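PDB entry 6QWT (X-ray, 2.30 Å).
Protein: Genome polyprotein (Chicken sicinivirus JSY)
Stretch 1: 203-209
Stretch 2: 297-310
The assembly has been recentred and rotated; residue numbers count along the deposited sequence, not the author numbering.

Stretch 1, residues 203-209: MYGSAVG
Stretch 2, residues 297-310: CVGTSILNSMVNNI

A loop can be held on a helix by polar side chains spaced a turn apart together with one apolar contact, as in the genome polyprotein of Chicken sicinivirus JSY. Residues 298-310 form a regular helix, with phi/psi near -63/-41, that continues later in the chain. Residues 203-209 lie against it without helix or strand. The loop turns at Tyr 204 (58/25) and Gly 205 (65/20), a bend closed by Ser 206 N to Met 203 O at 3.1 Å. Ser 206 (-126/135) is extended, Ala 207 (-101/6) bends the chain, and Val 208 (-63/134) opens it again before Gly 209 (89/5). As the loop advances, its register runs back down the helix: CA-CA distances are 6.5 Å for Gly 205-Asn 309, 5.6 Å for Ser 206-Ser 305 and 6.4 Å for Val 208-Ile 302.

The firmest link is the hydrogen bond from Asn 309 ND2 to Gly 205 O, 2.8 Å long at 160°. Asn 309 (chi1 -90°, chi2 -107°) also donates from ND2 to Ser 305 O at 3.0 Å, so the same amide grips both helix and loop. Glycine suits position 205: its phi is positive, and an ideal CB would sit 1.9 Å from Asn 309 OD1.

One helical turn earlier, Ser 305 (m) donates from OG to Ser 301 O at 3.0 Å, while Ser 206 (t) brings its OG within 3.2 Å of Ser 305 OG, a weak hydrogen bond at best.

Val 208 (t) points toward the helix and loses the most surface, 82 of the 315 Å² buried in total. Its CB meets Ile 302 CD1 at 3.6 Å; Ile 302 (m, m) starts sideways but its end comes nearer. Val 208 CG1 lies 3.5 Å from Ser 301 OG, and CG2 3.5 Å from Ser 305 OG. Ser 301 (p) turns its OG back to Val 298 O at 2.5 Å.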

ATOM      1  N   MET A 203      10.189  -0.048 -12.380  1.00 20.96           N
ATOM      2  CA  MET A 203       9.618  -0.014 -13.715  1.00 25.91           C
ATOM      3  C   MET A 203       8.114   0.228 -13.638  1.00 24.73           C
ATOM      4  O   MET A 203       7.480   0.041 -12.595  1.00 26.26           O
ATOM      5  CB  MET A 203       9.902  -1.319 -14.459  1.00 24.95           C
ATOM      6  CG  MET A 203      11.299  -1.400 -15.049  1.00 36.70           C
ATOM      7  SD  MET A 203      11.651  -3.007 -15.792  1.00 51.74           S
ATOM      8  CE  MET A 203      10.453  -3.036 -17.121  1.00 32.95           C
ATOM      9  N   TYR A 204       7.549   0.663 -14.767  1.00 20.22           N
ATOM     10  CA  TYR A 204       6.111   0.912 -14.897  1.00 21.29           C
ATOM     11  C   TYR A 204       5.612   1.930 -13.875  1.00 20.30           C
ATOM     12  O   TYR A 204       4.433   1.935 -13.510  1.00 18.87           O
ATOM     13  CB  TYR A 204       5.314  -0.392 -14.793  1.00 18.56           C
ATOM     14  CG  TYR A 204       5.920  -1.518 -15.596  1.00 22.52           C
ATOM     15  CD1 TYR A 204       6.015  -1.434 -16.981  1.00 23.66           C
ATOM     16  CD2 TYR A 204       6.410  -2.657 -14.972  1.00 20.72           C
ATOM     17  CE1 TYR A 204       6.576  -2.460 -17.722  1.00 23.20           C
ATOM     18  CE2 TYR A 204       6.972  -3.686 -15.705  1.00 22.40           C
ATOM     19  CZ  TYR A 204       7.051  -3.583 -17.079  1.00 23.45           C
ATOM     20  OH  TYR A 204       7.609  -4.608 -17.810  1.00 24.16           O
ATOM     21  N   GLY A 205       6.505   2.801 -13.411  1.00 23.16           N
ATOM     22  CA  GLY A 205       6.124   3.832 -12.465  1.00 18.93           C
ATOM     23  C   GLY A 205       5.664   3.318 -11.123  1.00 23.05           C
ATOM     24  O   GLY A 205       4.996   4.050 -10.387  1.00 22.37           O
ATOM     25  N   SER A 206       6.009   2.080 -10.773  1.00 21.29           N
ATOM     26  CA  SER A 206       5.531   1.455  -9.550  1.00 23.26           C
ATOM     27  C   SER A 206       6.698   0.943  -8.717  1.00 21.60           C
ATOM     28  O   SER A 206       7.619   0.305  -9.239  1.00 20.38           O
ATOM     29  CB  SER A 206       4.578   0.300  -9.861  1.00 21.23           C
ATOM     30  OG  SER A 206       4.272  -0.425  -8.686  1.00 21.52           O
ATOM     31  N   ALA A 207       6.643   1.216  -7.414  1.00 20.48           N
ATOM     32  CA  ALA A 207       7.626   0.726  -6.462  1.00 21.31           C
ATOM     33  C   ALA A 207       7.125  -0.479  -5.675  1.00 26.80           C
ATOM     34  O   ALA A 207       7.812  -0.932  -4.754  1.00 26.19           O
ATOM     35  CB  ALA A 207       8.033   1.843  -5.499  1.00 20.22           C
ATOM     36  N   VAL A 208       5.947  -1.007  -6.018  1.00 23.34           N
ATOM     37  CA  VAL A 208       5.395  -2.147  -5.295  1.00 27.52           C
ATOM     38  C   VAL A 208       6.306  -3.354  -5.463  1.00 27.45           C
ATOM     39  O   VAL A 208       6.761  -3.665  -6.572  1.00 27.08           O
ATOM     40  CB  VAL A 208       3.969  -2.444  -5.782  1.00 28.47           C
ATOM     41  CG1 VAL A 208       3.447  -3.733  -5.162  1.00 25.36           C
ATOM     42  CG2 VAL A 208       3.052  -1.271  -5.467  1.00 28.81           C
ATOM     43  N   GLY A 209       6.575  -4.044  -4.356  1.00 29.29           N
ATOM     44  CA  GLY A 209       7.497  -5.157  -4.344  1.00 25.99           C
ATOM     45  C   GLY A 209       8.937  -4.781  -4.078  1.00 25.45           C
ATOM     46  O   GLY A 209       9.811  -5.654  -4.141  1.00 25.85           O
ATOM     47  N   CYS A 297      -4.079  -4.603  -0.192  1.00 55.92           N
ATOM     48  CA  CYS A 297      -3.591  -5.868  -0.730  1.00 57.97           C
ATOM     49  C   CYS A 297      -2.579  -5.588  -1.837  1.00 57.14           C
ATOM     50  O   CYS A 297      -2.554  -4.505  -2.428  1.00 55.23           O
ATOM     51  CB  CYS A 297      -4.741  -6.764  -1.231  1.00 56.64           C
ATOM     52  SG  CYS A 297      -5.161  -6.666  -2.990  1.00 63.60           S
ATOM     53  N   VAL A 298      -1.727  -6.585  -2.096  1.00 54.22           N
ATOM     54  CA  VAL A 298      -0.615  -6.404  -3.029  1.00 57.98           C
ATOM     55  C   VAL A 298      -1.129  -6.173  -4.446  1.00 53.28           C
ATOM     56  O   VAL A 298      -0.578  -5.359  -5.199  1.00 44.60           O
ATOM     57  CB  VAL A 298       0.339  -7.613  -2.965  1.00 50.43           C
ATOM     58  N   GLY A 299      -2.185  -6.890  -4.835  1.00 54.83           N
ATOM     59  CA  GLY A 299      -2.772  -6.663  -6.145  1.00 50.38           C
ATOM     60  C   GLY A 299      -3.414  -5.294  -6.275  1.00 46.93           C
ATOM     61  O   GLY A 299      -3.315  -4.651  -7.322  1.00 41.28           O
ATOM     62  N   THR A 300      -4.086  -4.833  -5.213  1.00 51.21           N
ATOM     63  CA  THR A 300      -4.682  -3.500  -5.231  1.00 49.97           C
ATOM     64  C   THR A 300      -3.613  -2.415  -5.242  1.00 41.01           C
ATOM     65  O   THR A 300      -3.814  -1.359  -5.853  1.00 40.49           O
ATOM     66  CB  THR A 300      -5.641  -3.331  -4.041  1.00 44.88           C
ATOM     67  OG1 THR A 300      -6.976  -3.149  -4.527  1.00 51.44           O
ATOM     68  CG2 THR A 300      -5.260  -2.143  -3.157  1.00 44.13           C
ATOM     69  N   SER A 301      -2.467  -2.663  -4.601  1.00 38.08           N
ATOM     70  CA  SER A 301      -1.379  -1.695  -4.646  1.00 33.68           C
ATOM     71  C   SER A 301      -0.790  -1.592  -6.047  1.00 32.78           C
ATOM     72  O   SER A 301      -0.318  -0.519  -6.439  1.00 32.68           O
ATOM     73  CB  SER A 301      -0.302  -2.067  -3.626  1.00 37.54           C
ATOM     74  OG  SER A 301       0.231  -3.353  -3.892  1.00 50.72           O
ATOM     75  N   ILE A 302      -0.807  -2.690  -6.808  1.00 32.46           N
ATOM     76  CA  ILE A 302      -0.316  -2.657  -8.183  1.00 30.65           C
ATOM     77  C   ILE A 302      -1.244  -1.822  -9.057  1.00 28.58           C
ATOM     78  O   ILE A 302      -0.797  -0.951  -9.811  1.00 26.22           O
ATOM     79  CB  ILE A 302      -0.156  -4.088  -8.732  1.00 35.90           C
ATOM     80  CG1 ILE A 302       1.134  -4.718  -8.205  1.00 31.13           C
ATOM     81  CG2 ILE A 302      -0.150  -4.090 -10.254  1.00 30.75           C
ATOM     82  CD1 ILE A 302       2.369  -3.992  -8.657  1.00 36.69           C
ATOM     83  N   LEU A 303      -2.552  -2.078  -8.967  1.00 26.22           N
ATOM     84  CA  LEU A 303      -3.516  -1.300  -9.736  1.00 27.95           C
ATOM     85  C   LEU A 303      -3.613   0.136  -9.234  1.00 22.81           C
ATOM     86  O   LEU A 303      -3.857   1.050 -10.029  1.00 23.44           O
ATOM     87  CB  LEU A 303      -4.887  -1.979  -9.696  1.00 28.98           C
ATOM     88  CG  LEU A 303      -4.886  -3.445 -10.143  1.00 31.02           C
ATOM     89  CD1 LEU A 303      -6.278  -4.050 -10.063  1.00 34.26           C
ATOM     90  CD2 LEU A 303      -4.323  -3.582 -11.551  1.00 28.12           C
ATOM     91  N   ASN A 304      -3.425   0.355  -7.930  1.00 25.77           N
ATOM     92  CA  ASN A 304      -3.396   1.718  -7.407  1.00 27.85           C
ATOM     93  C   ASN A 304      -2.222   2.502  -7.976  1.00 25.77           C
ATOM     94  O   ASN A 304      -2.354   3.693  -8.284  1.00 21.29           O
ATOM     95  CB  ASN A 304      -3.327   1.704  -5.881  1.00 31.98           C
ATOM     96  CG  ASN A 304      -4.694   1.812  -5.237  1.00 41.18           C
ATOM     97  OD1 ASN A 304      -5.676   1.256  -5.733  1.00 40.37           O
ATOM     98  ND2 ASN A 304      -4.764   2.530  -4.122  1.00 42.96           N
ATOM     99  N   SER A 305      -1.058   1.853  -8.100  1.00 24.74           N
ATOM    100  CA  SER A 305       0.100   2.491  -8.724  1.00 25.27           C
ATOM    101  C   SER A 305      -0.234   2.959 -10.130  1.00 18.97           C
ATOM    102  O   SER A 305       0.064   4.098 -10.509  1.00 21.60           O
ATOM    103  CB  SER A 305       1.283   1.524  -8.767  1.00 24.99           C
ATOM    104  OG  SER A 305       1.805   1.287  -7.476  1.00 28.02           O
ATOM    105  N   MET A 306      -0.845   2.080 -10.926  1.00 18.92           N
ATOM    106  CA  MET A 306      -1.235   2.460 -12.276  1.00 21.62           C
ATOM    107  C   MET A 306      -2.228   3.613 -12.251  1.00 19.59           C
ATOM    108  O   MET A 306      -2.081   4.576 -13.008  1.00 21.63           O
ATOM    109  CB  MET A 306      -1.799   1.246 -13.014  1.00 21.17           C
ATOM    110  CG  MET A 306      -0.826   0.075 -13.032  1.00 25.11           C
ATOM    111  SD  MET A 306      -1.415  -1.402 -13.884  1.00 35.79           S
ATOM    112  CE  MET A 306      -1.820  -0.740 -15.470  1.00 23.88           C
ATOM    113  N   VAL A 307      -3.222   3.552 -11.358  1.00 20.38           N
ATOM    114  CA  VAL A 307      -4.172   4.656 -11.208  1.00 20.56           C
ATOM    115  C   VAL A 307      -3.434   5.953 -10.901  1.00 18.13           C
ATOM    116  O   VAL A 307      -3.703   7.004 -11.496  1.00 19.06           O
ATOM    117  CB  VAL A 307      -5.204   4.333 -10.113  1.00 21.44           C
ATOM    118  CG1 VAL A 307      -5.959   5.597  -9.702  1.00 18.93           C
ATOM    119  CG2 VAL A 307      -6.165   3.259 -10.582  1.00 20.71           C
ATOM    120  N   ASN A 308      -2.495   5.897  -9.959  1.00 23.58           N
ATOM    121  CA  ASN A 308      -1.747   7.091  -9.587  1.00 22.40           C
ATOM    122  C   ASN A 308      -0.938   7.628 -10.763  1.00 22.33           C
ATOM    123  O   ASN A 308      -0.923   8.839 -11.012  1.00 22.36           O
ATOM    124  CB  ASN A 308      -0.841   6.766  -8.403  1.00 24.97           C
ATOM    125  CG  ASN A 308      -0.583   7.959  -7.525  1.00 28.22           C
ATOM    126  OD1 ASN A 308      -0.728   9.102  -7.954  1.00 26.72           O
ATOM    127  ND2 ASN A 308      -0.238   7.701  -6.269  1.00 28.68           N
ATOM    128  N   ASN A 309      -0.256   6.742 -11.496  1.00 21.93           N
ATOM    129  CA  ASN A 309       0.509   7.174 -12.664  1.00 22.04           C
ATOM    130  C   ASN A 309      -0.395   7.862 -13.679  1.00 23.44           C
ATOM    131  O   ASN A 309      -0.078   8.950 -14.174  1.00 17.30           O
ATOM    132  CB  ASN A 309       1.217   5.978 -13.304  1.00 16.27           C
ATOM    133  CG  ASN A 309       2.609   5.739 -12.736  1.00 24.52           C
ATOM    134  OD1 ASN A 309       3.620   6.013 -13.391  1.00 19.22           O
ATOM    135  ND2 ASN A 309       2.667   5.211 -11.517  1.00 24.10           N
ATOM    136  N   ILE A 310      -1.539   7.239 -13.992  1.00 18.59           N
ATOM    137  CA  ILE A 310      -2.463   7.796 -14.979  1.00 21.47           C
ATOM    138  C   ILE A 310      -2.964   9.164 -14.530  1.00 22.86           C
ATOM    139  O   ILE A 310      -3.006  10.121 -15.315  1.00 22.08           O
ATOM    140  CB  ILE A 310      -3.638   6.829 -15.220  1.00 21.47           C
ATOM    141  CG1 ILE A 310      -3.131   5.444 -15.631  1.00 20.84           C
ATOM    142  CG2 ILE A 310      -4.600   7.397 -16.250  1.00 17.21           C
ATOM    143  CD1 ILE A 310      -2.955   5.254 -17.087  1.00 24.49           C
TER